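Local atomic coordinates of xylooligosaccharide oxidase (Myceliophthora thermophila, PDB entry 5L6G), a protein that oxidises the C1 hydroxyl of xylooligosaccharides and related sugars to lactones, using a bicovalently bound FAD and passing the electrons to oxygen to give hydrogen peroxide. Residues G167-A179 against G263-G275. Sequence-based numbering, arbitrary orientation.
Sequences GGFGFSSHSHGLA and GGMPEEMNMRVLG. With FAD (flavin-adenine dinucleotide), chain D; XYP (beta-D-xylopyranose), chain H.
Asn270 and Ser175 grip each other twice: the Ser175 backbone N donates to Asn270 OD1 (3.1 Å), and Asn270 ND2 reaches Ser175 OG at 2.9 Å, almost within its own amide plane. With CG anti to its carbonyl carbon (chi1 -62°), Asn270 presents OD1 to helix 173-176, and its amide suits this place by offering acceptor and donor together. ND2 also bonds Leu285 O, which fixes the amide's rotation. Ser175 OG in turn donates to Glu267 O (2.6 Å); a serine fits because its short hydroxyl accepts and donates at once. Were Asn270 an alanine, Ser175 N would probably lose its acceptor and the hydroxyl its ND2 donor. Next to this, Met265, its flexible chain bent at chi3, lays CE over the centre of the flat His174 ring, a CH-pi contact 3.3 Å from the centroid. Toward the active site, Phe171 sets CZ over one face of the Arg272 guanidinium, planes 54° apart, while at the guanidinium's edge NH1 binds xylose O2 (2.8 Å); Phe169 N and O hold flavin O2 and N3. The contact thus joins the FAD-binding domain to the eight-stranded antiparallel sheet carrying substrate-binding Arg272, where strand 269-275 runs between 280-286 and 374-381, and helix 246-261 packs against Met265.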
loop_
_atom_site.group_PDB
_atom_site.type_symbol
_atom_site.label_atom_id
_atom_site.label_comp_id
_atom_site.label_asym_id
_atom_site.label_seq_id
_atom_site.Cartn_x
_atom_site.Cartn_y
_atom_site.Cartn_z
ATOM N N GLY A 167 1.834 4.829 2.396
ATOM C CA GLY A 167 0.456 4.963 2.876
ATOM C C GLY A 167 0.125 3.752 3.737
ATOM O O GLY A 167 0.669 3.616 4.842
ATOM N N GLY A 168 -0.729 2.872 3.208
ATOM C CA GLY A 168 -1.056 1.617 3.847
ATOM C C GLY A 168 -2.414 1.666 4.514
ATOM O O GLY A 168 -2.538 2.104 5.647
ATOM N N PHE A 169 -3.425 1.203 3.786
ATOM C CA PHE A 169 -4.818 1.308 4.155
ATOM C C PHE A 169 -5.373 -0.094 4.430
ATOM O O PHE A 169 -5.201 -1.019 3.613
ATOM C CB PHE A 169 -5.610 1.920 2.996
ATOM C CG PHE A 169 -7.032 2.214 3.353
ATOM C CD1 PHE A 169 -8.006 1.209 3.287
ATOM C CD2 PHE A 169 -7.396 3.472 3.766
ATOM C CE1 PHE A 169 -9.323 1.480 3.639
ATOM C CE2 PHE A 169 -8.706 3.745 4.127
ATOM C CZ PHE A 169 -9.663 2.744 4.071
ATOM N N GLY A 170 -6.076 -0.235 5.554
ATOM C CA GLY A 170 -6.719 -1.470 5.882
ATOM C C GLY A 170 -7.982 -1.294 6.699
ATOM O O GLY A 170 -8.614 -0.222 6.705
ATOM N N PHE A 171 -8.353 -2.371 7.368
ATOM C CA PHE A 171 -9.610 -2.438 8.099
ATOM C C PHE A 171 -9.588 -1.790 9.481
ATOM O O PHE A 171 -10.515 -1.977 10.293
ATOM C CB PHE A 171 -10.088 -3.894 8.159
ATOM C CG PHE A 171 -10.852 -4.329 6.933
ATOM C CD1 PHE A 171 -12.117 -3.831 6.666
ATOM C CD2 PHE A 171 -10.312 -5.235 6.049
ATOM C CE1 PHE A 171 -12.835 -4.238 5.544
ATOM C CE2 PHE A 171 -11.020 -5.649 4.929
ATOM C CZ PHE A 171 -12.284 -5.150 4.681
ATOM N N SER A 172 -8.535 -1.019 9.743
ATOM C CA SER A 172 -8.472 -0.123 10.887
ATOM C C SER A 172 -8.282 1.328 10.478
ATOM O O SER A 172 -8.179 2.194 11.337
ATOM C CB SER A 172 -7.307 -0.522 11.807
ATOM O OG SER A 172 -7.576 -1.775 12.393
ATOM N N SER A 173 -8.268 1.604 9.177
ATOM C CA SER A 173 -7.802 2.893 8.704
ATOM C C SER A 173 -8.812 4.003 8.955
ATOM O O SER A 173 -8.433 5.116 9.305
ATOM C CB SER A 173 -7.422 2.832 7.228
ATOM O OG SER A 173 -6.176 2.177 7.102
ATOM N N HIS A 174 -10.088 3.726 8.765
ATOM C CA HIS A 174 -11.080 4.712 9.165
ATOM C C HIS A 174 -10.925 5.064 10.660
ATOM O O HIS A 174 -11.003 6.248 11.045
ATOM C CB HIS A 174 -12.480 4.237 8.895
ATOM C CG HIS A 174 -13.482 5.339 8.933
ATOM N ND1 HIS A 174 -14.446 5.437 9.909
ATOM C CD2 HIS A 174 -13.635 6.424 8.137
ATOM C CE1 HIS A 174 -15.174 6.520 9.691
ATOM N NE2 HIS A 174 -14.697 7.135 8.625
ATOM N N SER A 175 -10.717 4.040 11.495
ATOM C CA SER A 175 -10.556 4.256 12.924
ATOM C C SER A 175 -9.224 4.890 13.331
ATOM O O SER A 175 -9.189 5.665 14.300
ATOM C CB SER A 175 -10.717 2.944 13.684
ATOM O OG SER A 175 -11.939 2.320 13.364
ATOM N N HIS A 176 -8.133 4.551 12.629
ATOM C CA HIS A 176 -6.777 4.826 13.122
ATOM C C HIS A 176 -5.756 5.311 12.081
ATOM O O HIS A 176 -4.595 5.558 12.411
ATOM C CB HIS A 176 -6.219 3.552 13.787
ATOM C CG HIS A 176 -6.953 3.140 15.026
ATOM N ND1 HIS A 176 -6.988 3.912 16.164
ATOM C CD2 HIS A 176 -7.639 2.014 15.319
ATOM C CE1 HIS A 176 -7.689 3.294 17.101
ATOM N NE2 HIS A 176 -8.103 2.139 16.609
ATOM N N GLY A 177 -6.171 5.482 10.839
ATOM C CA GLY A 177 -5.290 6.087 9.860
ATOM C C GLY A 177 -4.518 5.080 9.051
ATOM O O GLY A 177 -4.855 3.895 8.993
ATOM N N LEU A 178 -3.504 5.568 8.372
ATOM C CA LEU A 178 -2.731 4.731 7.471
ATOM C C LEU A 178 -1.541 4.180 8.238
ATOM O O LEU A 178 -1.202 4.696 9.293
ATOM C CB LEU A 178 -2.252 5.543 6.272
ATOM C CG LEU A 178 -3.337 6.176 5.406
ATOM C CD1 LEU A 178 -2.727 7.088 4.355
ATOM C CD2 LEU A 178 -4.193 5.097 4.769
ATOM N N ALA A 179 -0.895 3.153 7.696
ATOM C CA ALA A 179 0.329 2.620 8.311
ATOM C C ALA A 179 1.376 3.715 8.492
ATOM O O ALA A 179 2.033 3.786 9.532
ATOM C CB ALA A 179 0.888 1.476 7.476
ATOM N N GLY A 263 -20.868 12.169 7.125
ATOM C CA GLY A 263 -20.489 11.720 8.460
ATOM C C GLY A 263 -21.299 10.532 8.944
ATOM O O GLY A 263 -21.400 10.299 10.159
ATOM N N GLY A 264 -21.846 9.757 8.010
ATOM C CA GLY A 264 -22.661 8.609 8.353
ATOM C C GLY A 264 -21.869 7.452 8.949
ATOM O O GLY A 264 -22.404 6.650 9.710
ATOM N N MET A 265 -20.603 7.344 8.570
ATOM C CA MET A 265 -19.761 6.224 9.002
ATOM C C MET A 265 -19.040 6.541 10.303
ATOM O O MET A 265 -18.209 7.432 10.350
ATOM C CB MET A 265 -18.750 5.828 7.912
ATOM C CG MET A 265 -18.168 4.444 8.160
ATOM S SD MET A 265 -17.416 3.581 6.767
ATOM C CE MET A 265 -15.778 4.246 6.862
ATOM N N PRO A 266 -19.339 5.793 11.363
ATOM C CA PRO A 266 -18.727 6.174 12.625
ATOM C C PRO A 266 -17.259 5.760 12.676
ATOM O O PRO A 266 -16.808 4.915 11.879
ATOM C CB PRO A 266 -19.589 5.445 13.654
ATOM C CG PRO A 266 -20.047 4.232 12.921
ATOM C CD PRO A 266 -20.334 4.725 11.541
ATOM N N GLU A 267 -16.518 6.370 13.590
ATOM C CA GLU A 267 -15.085 6.136 13.683
ATOM C C GLU A 267 -14.736 4.657 13.806
ATOM O O GLU A 267 -13.752 4.223 13.220
ATOM C CB GLU A 267 -14.479 6.909 14.856
ATOM C CG GLU A 267 -14.518 8.420 14.684
ATOM C CD GLU A 267 -13.732 9.164 15.746
ATOM O OE1 GLU A 267 -12.929 8.532 16.476
ATOM O OE2 GLU A 267 -13.912 10.394 15.848
ATOM N N GLU A 268 -15.554 3.890 14.521
ATOM C CA GLU A 268 -15.288 2.466 14.780
ATOM C C GLU A 268 -15.485 1.576 13.547
ATOM O O GLU A 268 -15.033 0.425 13.541
ATOM C CB GLU A 268 -16.227 1.934 15.874
ATOM C CG GLU A 268 -16.041 2.561 17.247
ATOM C CD GLU A 268 -16.763 3.881 17.448
ATOM O OE1 GLU A 268 -17.456 4.400 16.531
ATOM O OE2 GLU A 268 -16.626 4.394 18.572
ATOM N N MET A 269 -16.168 2.094 12.527
ATOM C CA MET A 269 -16.505 1.333 11.336
ATOM C C MET A 269 -15.474 1.525 10.228
ATOM O O MET A 269 -15.074 2.637 9.952
ATOM C CB MET A 269 -17.872 1.774 10.816
ATOM C CG MET A 269 -18.426 0.938 9.675
ATOM S SD MET A 269 -20.107 1.400 9.255
ATOM C CE MET A 269 -21.009 0.918 10.740
ATOM N N ASN A 270 -15.090 0.426 9.594
ATOM C CA ASN A 270 -14.076 0.410 8.554
ATOM C C ASN A 270 -14.641 -0.467 7.481
ATOM O O ASN A 270 -15.029 -1.606 7.767
ATOM C CB ASN A 270 -12.773 -0.201 9.062
ATOM C CG ASN A 270 -12.176 0.581 10.189
ATOM O OD1 ASN A 270 -11.291 1.404 9.967
ATOM N ND2 ASN A 270 -12.691 0.366 11.415
ATOM N N MET A 271 -14.748 0.057 6.268
ATOM C CA MET A 271 -15.604 -0.586 5.262
ATOM C C MET A 271 -15.152 -0.275 3.843
ATOM O O MET A 271 -14.522 0.735 3.608
ATOM C CB MET A 271 -17.044 -0.159 5.441
ATOM C CG MET A 271 -18.066 -1.032 4.742
ATOM S SD MET A 271 -19.748 -0.758 5.311
ATOM C CE MET A 271 -19.872 1.038 5.222
ATOM N N ARG A 272 -15.477 -1.185 2.931
ATOM C CA ARG A 272 -15.224 -1.031 1.517
ATOM C C ARG A 272 -16.298 -1.767 0.711
ATOM O O ARG A 272 -16.975 -2.655 1.220
ATOM C CB ARG A 272 -13.880 -1.639 1.181
ATOM C CG ARG A 272 -13.879 -3.169 1.226
ATOM C CD ARG A 272 -12.442 -3.696 1.236
ATOM N NE ARG A 272 -12.385 -5.143 1.212
ATOM C CZ ARG A 272 -11.267 -5.851 1.292
ATOM N NH1 ARG A 272 -10.100 -5.242 1.427
ATOM N NH2 ARG A 272 -11.322 -7.172 1.264
ATOM N N VAL A 273 -16.447 -1.376 -0.538
ATOM C CA VAL A 273 -17.155 -2.177 -1.517
ATOM C C VAL A 273 -16.132 -3.066 -2.193
ATOM O O VAL A 273 -15.121 -2.574 -2.650
ATOM C CB VAL A 273 -17.814 -1.297 -2.598
ATOM C CG1 VAL A 273 -18.454 -2.164 -3.669
ATOM C CG2 VAL A 273 -18.849 -0.369 -1.978
ATOM N N LEU A 274 -16.402 -4.366 -2.230
ATOM C CA LEU A 274 -15.695 -5.292 -3.107
ATOM C C LEU A 274 -16.665 -5.695 -4.191
ATOM O O LEU A 274 -17.753 -6.145 -3.897
ATOM C CB LEU A 274 -15.269 -6.551 -2.355
ATOM C CG LEU A 274 -14.673 -7.676 -3.214
ATOM C CD1 LEU A 274 -13.399 -7.199 -3.907
ATOM C CD2 LEU A 274 -14.387 -8.906 -2.385
ATOM N N GLY A 275 -16.262 -5.509 -5.442
ATOM C CA GLY A 275 -17.068 -5.889 -6.580
ATOM C C GLY A 275 -16.271 -6.805 -7.468
ATOM O O GLY A 275 -15.071 -6.615 -7.645
HETATM P PA FAD D . 8.378 -4.046 -2.172
HETATM O O1A FAD D . 9.466 -4.766 -1.410
HETATM O O2A FAD D . 8.113 -4.517 -3.566
HETATM O O5B FAD D . 8.590 -2.491 -2.080
HETATM C C5B FAD D . 7.706 -1.533 -2.668
HETATM C C4B FAD D . 8.431 -0.220 -2.861
HETATM O O4B FAD D . 8.881 0.263 -1.594
HETATM C C3B FAD D . 9.669 -0.354 -3.733
HETATM O O3B FAD D . 9.881 0.855 -4.430
HETATM C C2B FAD D . 10.778 -0.545 -2.731
HETATM O O2B FAD D . 12.067 -0.221 -3.235
HETATM C C1B FAD D . 10.311 0.348 -1.603
HETATM N N9A FAD D . 10.859 -0.110 -0.324
HETATM C C8A FAD D . 10.752 -1.309 0.241
HETATM N N7A FAD D . 11.418 -1.345 1.421
HETATM C C5A FAD D . 11.932 -0.126 1.580
HETATM C C6A FAD D . 12.772 0.507 2.594
HETATM N N6A FAD D . 13.113 -0.241 3.661
HETATM N N1A FAD D . 13.146 1.787 2.385
HETATM C C2A FAD D . 12.774 2.502 1.321
HETATM N N3A FAD D . 11.988 1.972 0.336
HETATM C C4A FAD D . 11.565 0.683 0.440
HETATM N N1 FAD D . -1.858 -1.996 0.190
HETATM C C2 FAD D . -2.732 -1.331 1.010
HETATM O O2 FAD D . -2.623 -0.079 1.135
HETATM N N3 FAD D . -3.678 -2.004 1.709
HETATM C C4 FAD D . -3.812 -3.351 1.649
HETATM O O4 FAD D . -4.690 -3.993 2.292
HETATM C C4X FAD D . -2.911 -4.137 0.779
HETATM N N5 FAD D . -2.975 -5.494 0.652
HETATM C C5X FAD D . -2.103 -6.220 -0.144
HETATM C C6 FAD D . -2.159 -7.616 -0.245
HETATM C C7 FAD D . -1.259 -8.296 -1.082
HETATM C C7M FAD D . -1.368 -9.797 -1.178
HETATM C C8 FAD D . -0.194 -7.554 -1.841
HETATM C C8M FAD D . 0.842 -8.273 -2.698
HETATM C C9 FAD D . -0.151 -6.169 -1.713
HETATM C C9A FAD D . -1.070 -5.468 -0.911
HETATM N N10 FAD D . -1.048 -4.053 -0.790
HETATM C C10 FAD D . -1.926 -3.343 0.032
HETATM C "C1'" FAD D . -0.079 -3.234 -1.509
HETATM C "C2'" FAD D . 1.155 -2.969 -0.706
HETATM O "O2'" FAD D . 0.835 -1.944 0.238
HETATM C "C3'" FAD D . 2.186 -2.431 -1.682
HETATM O "O3'" FAD D . 2.425 -3.361 -2.745
HETATM C "C4'" FAD D . 3.486 -2.170 -0.916
HETATM O "O4'" FAD D . 4.177 -1.078 -1.539
HETATM C "C5'" FAD D . 4.315 -3.428 -0.886
HETATM O "O5'" FAD D . 5.327 -3.310 0.116
HETATM P P FAD D . 6.505 -4.360 0.080
HETATM O O1P FAD D . 7.580 -3.991 1.053
HETATM O O2P FAD D . 5.951 -5.746 0.171
HETATM O O3P FAD D . 6.957 -4.261 -1.453
HETATM O O1 XYP H . -6.509 -3.678 -0.921
HETATM C C1 XYP H . -6.021 -5.017 -0.875
HETATM C C2 XYP H . -7.121 -5.932 -0.340
HETATM C C3 XYP H . -6.725 -7.398 -0.459
HETATM C C4 XYP H . -6.291 -7.712 -1.887
HETATM C C5 XYP H . -5.206 -6.734 -2.356
HETATM O O2 XYP H . -7.339 -5.599 1.031
HETATM O O3 XYP H . -7.790 -8.251 -0.003
HETATM O O4 XYP H . -5.731 -9.030 -1.949
HETATM O O5 XYP H . -5.611 -5.380 -2.184
HETATM O O HOH W 1 -10.698 6.098 16.377
#